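PDB 5ELH: RING finger protein unkempt homolog, which binds specific RNA sequences through clustered CCCH zinc fingers and represses translation, helping to establish and maintain the early shape of cortical neurons. Local coordinates for residues 46-54 / 129-137; 90-101 / 117-128. All coordinates share one frame; numbering follows the deposited sequence.

How a fold with little regular secondary structure holds together is illustrated by two contacts whose centres lie 18 Å apart. Along the chain they are nested: the loop closed by contact 1, 46-54 with 129-137, contains both segments of contact 2. Contact 2, 90-101 with 117-128, lies within a CCCH zinc finger and brings together three of its zinc ligands; contact 1 ties the start of helix 134-142 to the loop between helices 3-10 and 87-90. They touch directly, through a salt bridge from Arg94 to Glu136 and a probable hydrogen bond from Val131 N to Leu93 O. Segment 90-101 of the finger is thus joined directly to segment 129-137, which in turn packs on 46-54.

Contact 1: 46-54 / 129-137; sequences IRRRDGTFN and SPVYDIREL. With SO4 (sulfate ion), chain G.
Phe53 and Asp133 meet where a turn-bearing loop packs against an N-capped helix start, Asp133 being the N-cap of helix 134-142. The Phe53 side chain can be followed outward from the backbone. Its CB lies 4.2 Å from Asp133 OD2, and CD2 then runs beside Asp133 CB, the two side chains running antiparallel alongside each other, with ring and carboxylate planes 66° apart. Further out, CE2 approaches the backbone N of Asp133, while CE1 rests on Val131 CG1. At the tip, Phe53 CZ touches the same methyl, and Val131 O lies at the ring edge, 3.3 Å from Phe53 CZ. His92, outside both segments, adds an edge-to-face ring contact.

The carboxylate of Asp133 does double duty. With CG anti to the backbone N (chi1 -175°), it folds back so that OD1 accepts from Arg135 N through its anti lone pair, the capping bond, while Arg135 grips it side-on in a salt bridge, NE to OD1 and NH2 to OD2. Across the contact, Phe53 N donates to Asp133 OD2 at 3.1 Å, arriving from the face opposite to Arg135 NH2. Four N-H groups therefore hold the carboxylate and fix its rotation.

Gly51 ends the type I turn that begins at Arg48, and Gly51 O accepts from Ile134 N at 2.9 Å; a CB on Gly51 would collide with that of Ile134. On the far side of the turn, Arg49 N donates to a sulfate probably taken up from the crystallisation liquor. One water accepts from Arg47 NE and donates to both Gly51 O and Tyr132 O, lying 2.6 Å from Tyr132 O.

Contact 2: 90-101 / 117-128; sequences RYHLRYYKTGIC and HCAFAHGPHDLR. With ZN (zinc ion), chain F.
Lys97 threads between the backbone of 117-128 and the carboxylate of Asp126, and here the packing is dense. Bent at chi2 (-91°), its chain carries NZ to a site where Cys118 O, Phe120 O and Asp126 OD2 each accept at 3.1 Å from Lys97 NZ; the last of these, on the syn side of the carboxylate, is also a salt bridge. Nearby, Ala119 CB sits over one face of the Tyr91 ring.

Arg128 is held by three side-chain hydrogen bonds. Its guanidinium meets Leu93 O end-on with NH1 and NH2, and NH1 also gives a nearly straight bond (167°) to Tyr96 O, the acceptor 2.7 Å from Arg128 NH1 and using a lone pair in its carbonyl plane. A methionine in its place would probably leave the carbonyls of Leu93 and Tyr96 without these donors and the turn from Tyr95 to Thr98 less firmly tied.

This is the core of a CCCH zinc finger: Cys101, Cys118 and His122, with Cys111 from the intervening loop, bind the zinc ion. Cys101 CB lies over the His122 imidazole face, 3.6 Å from the ring centroid, and a single beta bridge joins Ile100 to Ala121.

Towards solvent the contact thins. A water donates to both Thr98 O and Arg128 O, the exposed Phe120 ring turns its edge to Arg90 NH1, guanidinium and ring planes 52° apart, and exposed Ile100 meets Leu127 by apolar contact, its CD1 3.8 Å from Leu127 CD2.

Contact 1: 46-54 / 129-137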
loop_
_atom_site.group_PDB
_atom_site.type_symbol
_atom_site.label_atom_id
_atom_site.label_comp_id
_atom_site.label_asym_id
_atom_site.label_seq_id
_atom_site.Cartn_x
_atom_site.Cartn_y
_atom_site.Cartn_z
ATOM N N ILE A 46 -9.189 -7.290 -9.177
ATOM C CA ILE A 46 -8.857 -8.401 -8.295
ATOM C C ILE A 46 -9.155 -9.707 -9.017
ATOM O O ILE A 46 -10.247 -9.870 -9.561
ATOM C CB ILE A 46 -9.772 -8.426 -7.033
ATOM C CG1 ILE A 46 -9.828 -7.065 -6.326
ATOM C CG2 ILE A 46 -9.332 -9.517 -6.065
ATOM C CD1 ILE A 46 -8.574 -6.678 -5.602
ATOM N N ARG A 47 -8.200 -10.626 -9.025
ATOM C CA ARG A 47 -8.456 -11.984 -9.512
ATOM C C ARG A 47 -8.909 -12.820 -8.334
ATOM O O ARG A 47 -8.147 -13.050 -7.395
ATOM C CB ARG A 47 -7.203 -12.598 -10.151
ATOM C CG ARG A 47 -7.400 -14.041 -10.645
ATOM C CD ARG A 47 -6.101 -14.677 -11.136
ATOM N NE ARG A 47 -6.268 -16.106 -11.437
ATOM C CZ ARG A 47 -6.137 -17.092 -10.549
ATOM N NH1 ARG A 47 -5.840 -16.828 -9.279
ATOM N NH2 ARG A 47 -6.310 -18.357 -10.925
ATOM N N ARG A 48 -10.164 -13.255 -8.373
ATOM C CA ARG A 48 -10.695 -14.156 -7.364
ATOM C C ARG A 48 -9.992 -15.521 -7.401
ATOM O O ARG A 48 -9.368 -15.890 -8.392
ATOM C CB ARG A 48 -12.191 -14.360 -7.599
ATOM C CG ARG A 48 -13.126 -13.494 -6.780
ATOM C CD ARG A 48 -12.913 -12.027 -6.953
ATOM N NE ARG A 48 -12.588 -11.415 -5.670
ATOM C CZ ARG A 48 -13.242 -10.406 -5.090
ATOM N NH1 ARG A 48 -14.304 -9.834 -5.650
ATOM N NH2 ARG A 48 -12.806 -9.962 -3.923
ATOM N N ARG A 49 -10.110 -16.266 -6.307
ATOM C CA ARG A 49 -9.535 -17.602 -6.201
ATOM C C ARG A 49 -10.011 -18.527 -7.326
ATOM O O ARG A 49 -9.246 -19.375 -7.794
ATOM C CB ARG A 49 -9.879 -18.205 -4.837
ATOM C CG ARG A 49 -9.105 -19.464 -4.487
ATOM C CD ARG A 49 -9.332 -19.887 -3.030
ATOM N NE ARG A 49 -8.221 -19.497 -2.155
ATOM C CZ ARG A 49 -8.129 -18.335 -1.508
ATOM N NH1 ARG A 49 -9.085 -17.414 -1.622
ATOM N NH2 ARG A 49 -7.073 -18.089 -0.743
ATOM N N ASP A 50 -11.258 -18.361 -7.767
ATOM C CA ASP A 50 -11.801 -19.200 -8.837
ATOM C C ASP A 50 -11.295 -18.818 -10.236
ATOM O O ASP A 50 -11.646 -19.455 -11.222
ATOM C CB ASP A 50 -13.338 -19.220 -8.807
ATOM C CG ASP A 50 -13.966 -17.847 -9.033
ATOM O OD1 ASP A 50 -13.299 -16.939 -9.549
ATOM O OD2 ASP A 50 -15.160 -17.685 -8.703
ATOM N N GLY A 51 -10.478 -17.771 -10.323
ATOM C CA GLY A 51 -9.895 -17.382 -11.593
ATOM C C GLY A 51 -10.626 -16.267 -12.327
ATOM O O GLY A 51 -10.150 -15.799 -13.366
ATOM N N THR A 52 -11.774 -15.838 -11.805
ATOM C CA THR A 52 -12.541 -14.764 -12.433
ATOM C C THR A 52 -12.155 -13.430 -11.793
ATOM O O THR A 52 -11.722 -13.398 -10.650
ATOM C CB THR A 52 -14.067 -14.978 -12.284
ATOM O OG1 THR A 52 -14.432 -14.901 -10.901
ATOM C CG2 THR A 52 -14.481 -16.343 -12.850
ATOM N N PHE A 53 -12.267 -12.347 -12.549
ATOM C CA PHE A 53 -11.994 -11.004 -12.026
ATOM C C PHE A 53 -13.200 -10.478 -11.268
ATOM O O PHE A 53 -14.332 -10.843 -11.580
ATOM C CB PHE A 53 -11.724 -10.023 -13.157
ATOM C CG PHE A 53 -10.360 -10.149 -13.768
ATOM C CD1 PHE A 53 -9.227 -10.151 -12.977
ATOM C CD2 PHE A 53 -10.219 -10.252 -15.136
ATOM C CE1 PHE A 53 -7.976 -10.251 -13.543
ATOM C CE2 PHE A 53 -8.973 -10.365 -15.707
ATOM C CZ PHE A 53 -7.850 -10.369 -14.909
ATOM N N ASN A 54 -12.972 -9.579 -10.311
ATOM C CA ASN A 54 -14.085 -8.963 -9.596
ATOM C C ASN A 54 -14.959 -8.165 -10.560
ATOM O O ASN A 54 -16.183 -8.209 -10.474
ATOM C CB ASN A 54 -13.615 -8.118 -8.410
ATOM C CG ASN A 54 -12.653 -7.031 -8.813
ATOM O OD1 ASN A 54 -11.967 -7.133 -9.835
ATOM N ND2 ASN A 54 -12.582 -5.981 -8.003
ATOM N N SER A 129 3.325 -9.207 -18.255
ATOM C CA SER A 129 2.414 -10.120 -18.908
ATOM C C SER A 129 1.025 -9.826 -18.378
ATOM O O SER A 129 0.866 -9.482 -17.206
ATOM C CB SER A 129 2.798 -11.561 -18.601
ATOM O OG SER A 129 4.150 -11.806 -18.951
ATOM N N PRO A 130 0.011 -9.934 -19.243
ATOM C CA PRO A 130 -1.335 -9.783 -18.702
ATOM C C PRO A 130 -1.688 -10.851 -17.669
ATOM O O PRO A 130 -1.045 -11.902 -17.602
ATOM C CB PRO A 130 -2.232 -9.899 -19.943
ATOM C CG PRO A 130 -1.365 -10.336 -21.052
ATOM C CD PRO A 130 0.022 -9.984 -20.713
ATOM N N VAL A 131 -2.671 -10.538 -16.830
ATOM C CA VAL A 131 -3.369 -11.542 -16.027
ATOM C C VAL A 131 -4.709 -11.740 -16.723
ATOM O O VAL A 131 -5.395 -10.772 -17.023
ATOM C CB VAL A 131 -3.608 -11.066 -14.581
ATOM C CG1 VAL A 131 -4.601 -11.984 -13.842
ATOM C CG2 VAL A 131 -2.295 -10.987 -13.823
ATOM N N TYR A 132 -5.077 -12.991 -16.981
ATOM C CA TYR A 132 -6.282 -13.286 -17.728
ATOM C C TYR A 132 -7.337 -13.910 -16.815
ATOM O O TYR A 132 -7.009 -14.700 -15.928
ATOM C CB TYR A 132 -5.970 -14.281 -18.844
ATOM C CG TYR A 132 -5.065 -13.775 -19.954
ATOM C CD1 TYR A 132 -5.573 -13.010 -20.993
ATOM C CD2 TYR A 132 -3.719 -14.108 -19.988
ATOM C CE1 TYR A 132 -4.760 -12.571 -22.029
ATOM C CE2 TYR A 132 -2.896 -13.675 -21.023
ATOM C CZ TYR A 132 -3.426 -12.912 -22.040
ATOM O OH TYR A 132 -2.622 -12.467 -23.069
ATOM N N ASP A 133 -8.594 -13.548 -17.053
ATOM C CA ASP A 133 -9.752 -14.240 -16.466
ATOM C C ASP A 133 -9.779 -15.684 -16.998
ATOM O O ASP A 133 -9.547 -15.914 -18.189
ATOM C CB ASP A 133 -11.027 -13.494 -16.869
ATOM C CG ASP A 133 -12.280 -14.046 -16.208
ATOM O OD1 ASP A 133 -12.676 -15.185 -16.535
ATOM O OD2 ASP A 133 -12.892 -13.328 -15.390
ATOM N N ILE A 134 -10.042 -16.650 -16.121
ATOM C CA ILE A 134 -10.068 -18.059 -16.515
ATOM C C ILE A 134 -10.968 -18.271 -17.742
ATOM O O ILE A 134 -10.679 -19.123 -18.593
ATOM C CB ILE A 134 -10.495 -18.991 -15.339
ATOM C CG1 ILE A 134 -10.424 -20.476 -15.742
ATOM C CG2 ILE A 134 -11.890 -18.643 -14.860
ATOM C CD1 ILE A 134 -9.026 -20.980 -16.023
ATOM N N ARG A 135 -12.029 -17.475 -17.858
ATOM C CA ARG A 135 -12.886 -17.540 -19.038
ATOM C C ARG A 135 -12.133 -17.188 -20.312
ATOM O O ARG A 135 -12.259 -17.889 -21.319
ATOM C CB ARG A 135 -14.099 -16.634 -18.888
ATOM C CG ARG A 135 -15.157 -17.229 -17.995
ATOM C CD ARG A 135 -16.173 -16.203 -17.577
ATOM N NE ARG A 135 -15.588 -15.186 -16.708
ATOM C CZ ARG A 135 -16.300 -14.290 -16.041
ATOM N NH1 ARG A 135 -17.619 -14.283 -16.159
ATOM N NH2 ARG A 135 -15.692 -13.410 -15.264
ATOM N N GLU A 136 -11.344 -16.120 -20.279
ATOM C CA GLU A 136 -10.627 -15.717 -21.483
ATOM C C GLU A 136 -9.564 -16.756 -21.834
ATOM O O GLU A 136 -9.317 -17.032 -23.013
ATOM C CB GLU A 136 -10.008 -14.328 -21.341
ATOM C CG GLU A 136 -9.519 -13.795 -22.679
ATOM C CD GLU A 136 -8.926 -12.400 -22.596
ATOM O OE1 GLU A 136 -8.991 -11.784 -21.508
ATOM O OE2 GLU A 136 -8.381 -11.931 -23.625
ATOM N N LEU A 137 -8.948 -17.349 -20.817
ATOM C CA LEU A 137 -7.990 -18.424 -21.051
ATOM C C LEU A 137 -8.639 -19.596 -21.798
ATOM O O LEU A 137 -8.005 -20.226 -22.651
ATOM C CB LEU A 137 -7.369 -18.903 -19.733
ATOM C CG LEU A 137 -6.436 -17.912 -19.029
ATOM C CD1 LEU A 137 -6.050 -18.421 -17.648
ATOM C CD2 LEU A 137 -5.178 -17.651 -19.860
HETATM S S SO4 G . -12.129 -15.351 -3.042
HETATM O O1 SO4 G . -13.288 -15.937 -3.710
HETATM O O2 SO4 G . -12.514 -14.069 -2.459
HETATM O O3 SO4 G . -11.048 -15.124 -3.998
HETATM O O4 SO4 G . -11.671 -16.256 -1.990
HETATM O O HOH W 1 -7.373 -16.298 -13.918
#

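Contact 2: 90-101 / 117-128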
loop_
_atom_site.group_PDB
_atom_site.type_symbol
_atom_site.label_atom_id
_atom_site.label_comp_id
_atom_site.label_asym_id
_atom_site.label_seq_id
_atom_site.Cartn_x
_atom_site.Cartn_y
_atom_site.Cartn_z
ATOM N N ARG A 90 -7.457 0.945 -17.695
ATOM C CA ARG A 90 -6.043 1.171 -17.953
ATOM C C ARG A 90 -5.132 0.617 -16.855
ATOM O O ARG A 90 -3.980 0.273 -17.116
ATOM C CB ARG A 90 -5.802 2.669 -18.162
ATOM C CG ARG A 90 -6.239 3.162 -19.542
ATOM C CD ARG A 90 -6.265 4.687 -19.658
ATOM N NE ARG A 90 -5.037 5.332 -19.191
ATOM C CZ ARG A 90 -3.975 5.595 -19.951
ATOM N NH1 ARG A 90 -3.961 5.257 -21.237
ATOM N NH2 ARG A 90 -2.912 6.193 -19.420
ATOM N N TYR A 91 -5.642 0.537 -15.630
ATOM C CA TYR A 91 -4.859 0.038 -14.502
ATOM C C TYR A 91 -5.356 -1.331 -14.042
ATOM O O TYR A 91 -5.039 -1.791 -12.945
ATOM C CB TYR A 91 -4.839 1.066 -13.369
ATOM C CG TYR A 91 -4.148 2.327 -13.835
ATOM C CD1 TYR A 91 -4.866 3.344 -14.449
ATOM C CD2 TYR A 91 -2.772 2.466 -13.735
ATOM C CE1 TYR A 91 -4.249 4.478 -14.906
ATOM C CE2 TYR A 91 -2.145 3.593 -14.189
ATOM C CZ TYR A 91 -2.886 4.602 -14.780
ATOM O OH TYR A 91 -2.273 5.744 -15.246
ATOM N N HIS A 92 -6.104 -1.982 -14.919
ATOM C CA HIS A 92 -6.601 -3.335 -14.674
ATOM C C HIS A 92 -5.465 -4.350 -14.805
ATOM O O HIS A 92 -4.532 -4.165 -15.609
ATOM C CB HIS A 92 -7.704 -3.659 -15.683
ATOM C CG HIS A 92 -8.657 -4.727 -15.240
ATOM N ND1 HIS A 92 -8.303 -6.058 -15.150
ATOM C CD2 HIS A 92 -9.965 -4.663 -14.897
ATOM C CE1 HIS A 92 -9.345 -6.762 -14.743
ATOM N NE2 HIS A 92 -10.369 -5.941 -14.595
ATOM N N LEU A 93 -5.547 -5.409 -14.006
ATOM C CA LEU A 93 -4.589 -6.522 -14.055
ATOM C C LEU A 93 -4.424 -7.096 -15.464
ATOM O O LEU A 93 -3.343 -7.532 -15.848
ATOM C CB LEU A 93 -5.021 -7.632 -13.089
ATOM C CG LEU A 93 -4.753 -7.340 -11.609
ATOM C CD1 LEU A 93 -5.588 -8.247 -10.710
ATOM C CD2 LEU A 93 -3.270 -7.477 -11.301
ATOM N N ARG A 94 -5.496 -7.042 -16.242
ATOM C CA ARG A 94 -5.525 -7.566 -17.595
ATOM C C ARG A 94 -4.687 -6.759 -18.575
ATOM O O ARG A 94 -4.111 -7.317 -19.507
ATOM C CB ARG A 94 -6.973 -7.594 -18.090
ATOM C CG ARG A 94 -7.142 -7.929 -19.566
ATOM C CD ARG A 94 -6.611 -9.313 -19.888
ATOM N NE ARG A 94 -6.830 -9.657 -21.288
ATOM C CZ ARG A 94 -5.992 -9.372 -22.277
ATOM N NH1 ARG A 94 -4.853 -8.723 -22.036
ATOM N NH2 ARG A 94 -6.296 -9.739 -23.515
ATOM N N TYR A 95 -4.638 -5.448 -18.372
ATOM C CA TYR A 95 -4.111 -4.538 -19.387
ATOM C C TYR A 95 -2.940 -3.642 -18.982
ATOM O O TYR A 95 -2.148 -3.248 -19.843
ATOM C CB TYR A 95 -5.238 -3.666 -19.922
ATOM C CG TYR A 95 -6.207 -4.406 -20.799
ATOM C CD1 TYR A 95 -5.767 -5.063 -21.939
ATOM C CD2 TYR A 95 -7.565 -4.441 -20.500
ATOM C CE1 TYR A 95 -6.633 -5.730 -22.757
ATOM C CE2 TYR A 95 -8.455 -5.120 -21.318
ATOM C CZ TYR A 95 -7.978 -5.768 -22.441
ATOM O OH TYR A 95 -8.830 -6.436 -23.277
ATOM N N TYR A 96 -2.809 -3.315 -17.703
ATOM C CA TYR A 96 -1.769 -2.375 -17.274
ATOM C C TYR A 96 -0.372 -2.792 -17.750
ATOM O O TYR A 96 0.077 -3.909 -17.502
ATOM C CB TYR A 96 -1.789 -2.224 -15.751
ATOM C CG TYR A 96 -0.760 -1.275 -15.194
ATOM C CD1 TYR A 96 -0.813 0.088 -15.464
ATOM C CD2 TYR A 96 0.252 -1.737 -14.374
ATOM C CE1 TYR A 96 0.131 0.957 -14.946
ATOM C CE2 TYR A 96 1.200 -0.877 -13.851
ATOM C CZ TYR A 96 1.130 0.467 -14.135
ATOM O OH TYR A 96 2.073 1.305 -13.608
ATOM N N LYS A 97 0.285 -1.873 -18.453
ATOM C CA LYS A 97 1.648 -2.059 -18.980
ATOM C C LYS A 97 1.850 -3.335 -19.797
ATOM O O LYS A 97 2.951 -3.893 -19.801
ATOM C CB LYS A 97 2.677 -2.038 -17.843
ATOM C CG LYS A 97 2.637 -0.790 -16.973
ATOM C CD LYS A 97 3.562 0.263 -17.476
ATOM C CE LYS A 97 3.469 1.505 -16.627
ATOM N NZ LYS A 97 4.305 2.575 -17.205
ATOM N N THR A 98 0.814 -3.779 -20.506
ATOM C CA THR A 98 0.912 -4.990 -21.329
ATOM C C THR A 98 1.263 -4.702 -22.784
ATOM O O THR A 98 1.564 -5.623 -23.542
ATOM C CB THR A 98 -0.402 -5.796 -21.301
ATOM O OG1 THR A 98 -1.471 -4.996 -21.808
ATOM C CG2 THR A 98 -0.718 -6.223 -19.889
ATOM N N GLY A 99 1.215 -3.429 -23.169
ATOM C CA GLY A 99 1.559 -3.017 -24.516
ATOM C C GLY A 99 2.461 -1.788 -24.492
ATOM O O GLY A 99 2.585 -1.129 -23.456
ATOM N N ILE A 100 3.080 -1.483 -25.626
ATOM C CA ILE A 100 4.000 -0.350 -25.732
ATOM C C ILE A 100 3.257 0.951 -26.073
ATOM O O ILE A 100 2.470 0.995 -27.018
ATOM C CB ILE A 100 5.084 -0.614 -26.817
ATOM C CG1 ILE A 100 5.880 -1.882 -26.492
ATOM C CG2 ILE A 100 6.021 0.581 -26.958
ATOM C CD1 ILE A 100 6.704 -1.803 -25.213
ATOM N N CYS A 101 3.520 2.008 -25.308
ATOM C CA CYS A 101 2.916 3.311 -25.574
ATOM C C CYS A 101 3.356 3.777 -26.950
ATOM O O CYS A 101 4.500 3.545 -27.344
ATOM C CB CYS A 101 3.362 4.339 -24.526
ATOM S SG CYS A 101 2.376 5.863 -24.499
ATOM N N HIS A 117 2.536 8.649 -14.878
ATOM C CA HIS A 117 1.439 7.737 -14.568
ATOM C C HIS A 117 0.988 6.899 -15.761
ATOM O O HIS A 117 0.091 6.077 -15.618
ATOM C CB HIS A 117 0.235 8.496 -14.000
ATOM C CG HIS A 117 0.516 9.187 -12.702
ATOM N ND1 HIS A 117 1.395 8.685 -11.766
ATOM C CD2 HIS A 117 0.048 10.350 -12.193
ATOM C CE1 HIS A 117 1.449 9.504 -10.733
ATOM N NE2 HIS A 117 0.645 10.524 -10.968
ATOM N N CYS A 118 1.609 7.100 -16.921
ATOM C CA CYS A 118 1.174 6.438 -18.144
ATOM C C CYS A 118 0.966 4.938 -17.928
ATOM O O CYS A 118 1.768 4.280 -17.271
ATOM C CB CYS A 118 2.180 6.653 -19.265
ATOM S SG CYS A 118 1.655 5.855 -20.791
ATOM N N ALA A 119 -0.123 4.418 -18.482
ATOM C CA ALA A 119 -0.529 3.034 -18.253
ATOM C C ALA A 119 0.022 2.074 -19.308
ATOM O O ALA A 119 -0.204 0.868 -19.232
ATOM C CB ALA A 119 -2.063 2.935 -18.185
ATOM N N PHE A 120 0.743 2.611 -20.287
ATOM C CA PHE A 120 1.414 1.773 -21.278
ATOM C C PHE A 120 2.892 1.678 -20.924
ATOM O O PHE A 120 3.421 2.523 -20.193
ATOM C CB PHE A 120 1.236 2.343 -22.690
ATOM C CG PHE A 120 -0.146 2.141 -23.260
ATOM C CD1 PHE A 120 -1.183 2.993 -22.917
ATOM C CD2 PHE A 120 -0.403 1.100 -24.138
ATOM C CE1 PHE A 120 -2.448 2.816 -23.440
ATOM C CE2 PHE A 120 -1.670 0.914 -24.662
ATOM C CZ PHE A 120 -2.691 1.775 -24.312
ATOM N N ALA A 121 3.556 0.648 -21.443
ATOM C CA ALA A 121 4.978 0.450 -21.187
ATOM C C ALA A 121 5.830 1.297 -22.114
ATOM O O ALA A 121 5.584 1.373 -23.317
ATOM C CB ALA A 121 5.343 -1.006 -21.342
ATOM N N HIS A 122 6.834 1.941 -21.537
ATOM C CA HIS A 122 7.833 2.653 -22.313
ATOM C C HIS A 122 9.118 1.858 -22.230
ATOM O O HIS A 122 9.855 1.951 -21.252
ATOM C CB HIS A 122 7.998 4.077 -21.785
ATOM C CG HIS A 122 6.786 4.928 -22.003
ATOM N ND1 HIS A 122 6.713 5.876 -23.000
ATOM C CD2 HIS A 122 5.583 4.942 -21.380
ATOM C CE1 HIS A 122 5.525 6.454 -22.968
ATOM N NE2 HIS A 122 4.817 5.899 -22.000
ATOM N N GLY A 123 9.353 1.052 -23.262
ATOM C CA GLY A 123 10.468 0.124 -23.294
ATOM C C GLY A 123 10.009 -1.287 -22.957
ATOM O O GLY A 123 9.148 -1.460 -22.095
ATOM N N PRO A 124 10.577 -2.307 -23.631
ATOM C CA PRO A 124 10.221 -3.697 -23.320
ATOM C C PRO A 124 10.537 -4.108 -21.880
ATOM O O PRO A 124 9.957 -5.073 -21.379
ATOM C CB PRO A 124 11.083 -4.507 -24.291
ATOM C CG PRO A 124 11.365 -3.587 -25.409
ATOM C CD PRO A 124 11.476 -2.227 -24.796
ATOM N N HIS A 125 11.446 -3.390 -21.228
ATOM C CA HIS A 125 11.788 -3.668 -19.835
ATOM C C HIS A 125 10.638 -3.313 -18.907
ATOM O O HIS A 125 10.587 -3.769 -17.765
ATOM C CB HIS A 125 13.010 -2.852 -19.428
ATOM C CG HIS A 125 12.750 -1.380 -19.377
ATOM N ND1 HIS A 125 12.528 -0.623 -20.508
ATOM C CD2 HIS A 125 12.661 -0.524 -18.331
ATOM C CE1 HIS A 125 12.320 0.634 -20.161
ATOM N NE2 HIS A 125 12.392 0.721 -18.845
ATOM N N ASP A 126 9.724 -2.482 -19.399
ATOM C CA ASP A 126 8.637 -1.956 -18.585
ATOM C C ASP A 126 7.362 -2.754 -18.808
ATOM O O ASP A 126 6.333 -2.446 -18.222
ATOM C CB ASP A 126 8.403 -0.479 -18.931
ATOM C CG ASP A 126 7.539 0.252 -17.910
ATOM O OD1 ASP A 126 7.507 -0.147 -16.725
ATOM O OD2 ASP A 126 6.894 1.251 -18.296
ATOM N N LEU A 127 7.425 -3.784 -19.654
ATOM C CA LEU A 127 6.245 -4.605 -19.936
ATOM C C LEU A 127 5.968 -5.593 -18.815
ATOM O O LEU A 127 6.885 -6.051 -18.139
ATOM C CB LEU A 127 6.436 -5.390 -21.231
ATOM C CG LEU A 127 6.384 -4.591 -22.528
ATOM C CD1 LEU A 127 6.977 -5.404 -23.674
ATOM C CD2 LEU A 127 4.954 -4.187 -22.839
ATOM N N ARG A 128 4.695 -5.904 -18.609
ATOM C CA ARG A 128 4.318 -7.053 -17.803
ATOM C C ARG A 128 3.404 -7.936 -18.629
ATOM O O ARG A 128 2.791 -7.480 -19.595
ATOM C CB ARG A 128 3.617 -6.630 -16.507
ATOM C CG ARG A 128 2.410 -5.745 -16.704
ATOM C CD ARG A 128 1.843 -5.298 -15.368
ATOM N NE ARG A 128 1.045 -6.346 -14.741
ATOM C CZ ARG A 128 -0.236 -6.595 -15.015
ATOM N NH1 ARG A 128 -0.896 -5.879 -15.913
ATOM N NH2 ARG A 128 -0.855 -7.587 -14.394
HETATM ZN ZN ZN F . 3.006 6.751 -22.497
HETATM O O HOH W 2 1.878 3.994 -14.480
HETATM O O HOH W 3 4.635 4.882 -16.400
HETATM O O HOH W 4 6.776 2.148 -14.992
HETATM O O HOH W 5 2.489 -8.052 -22.298
#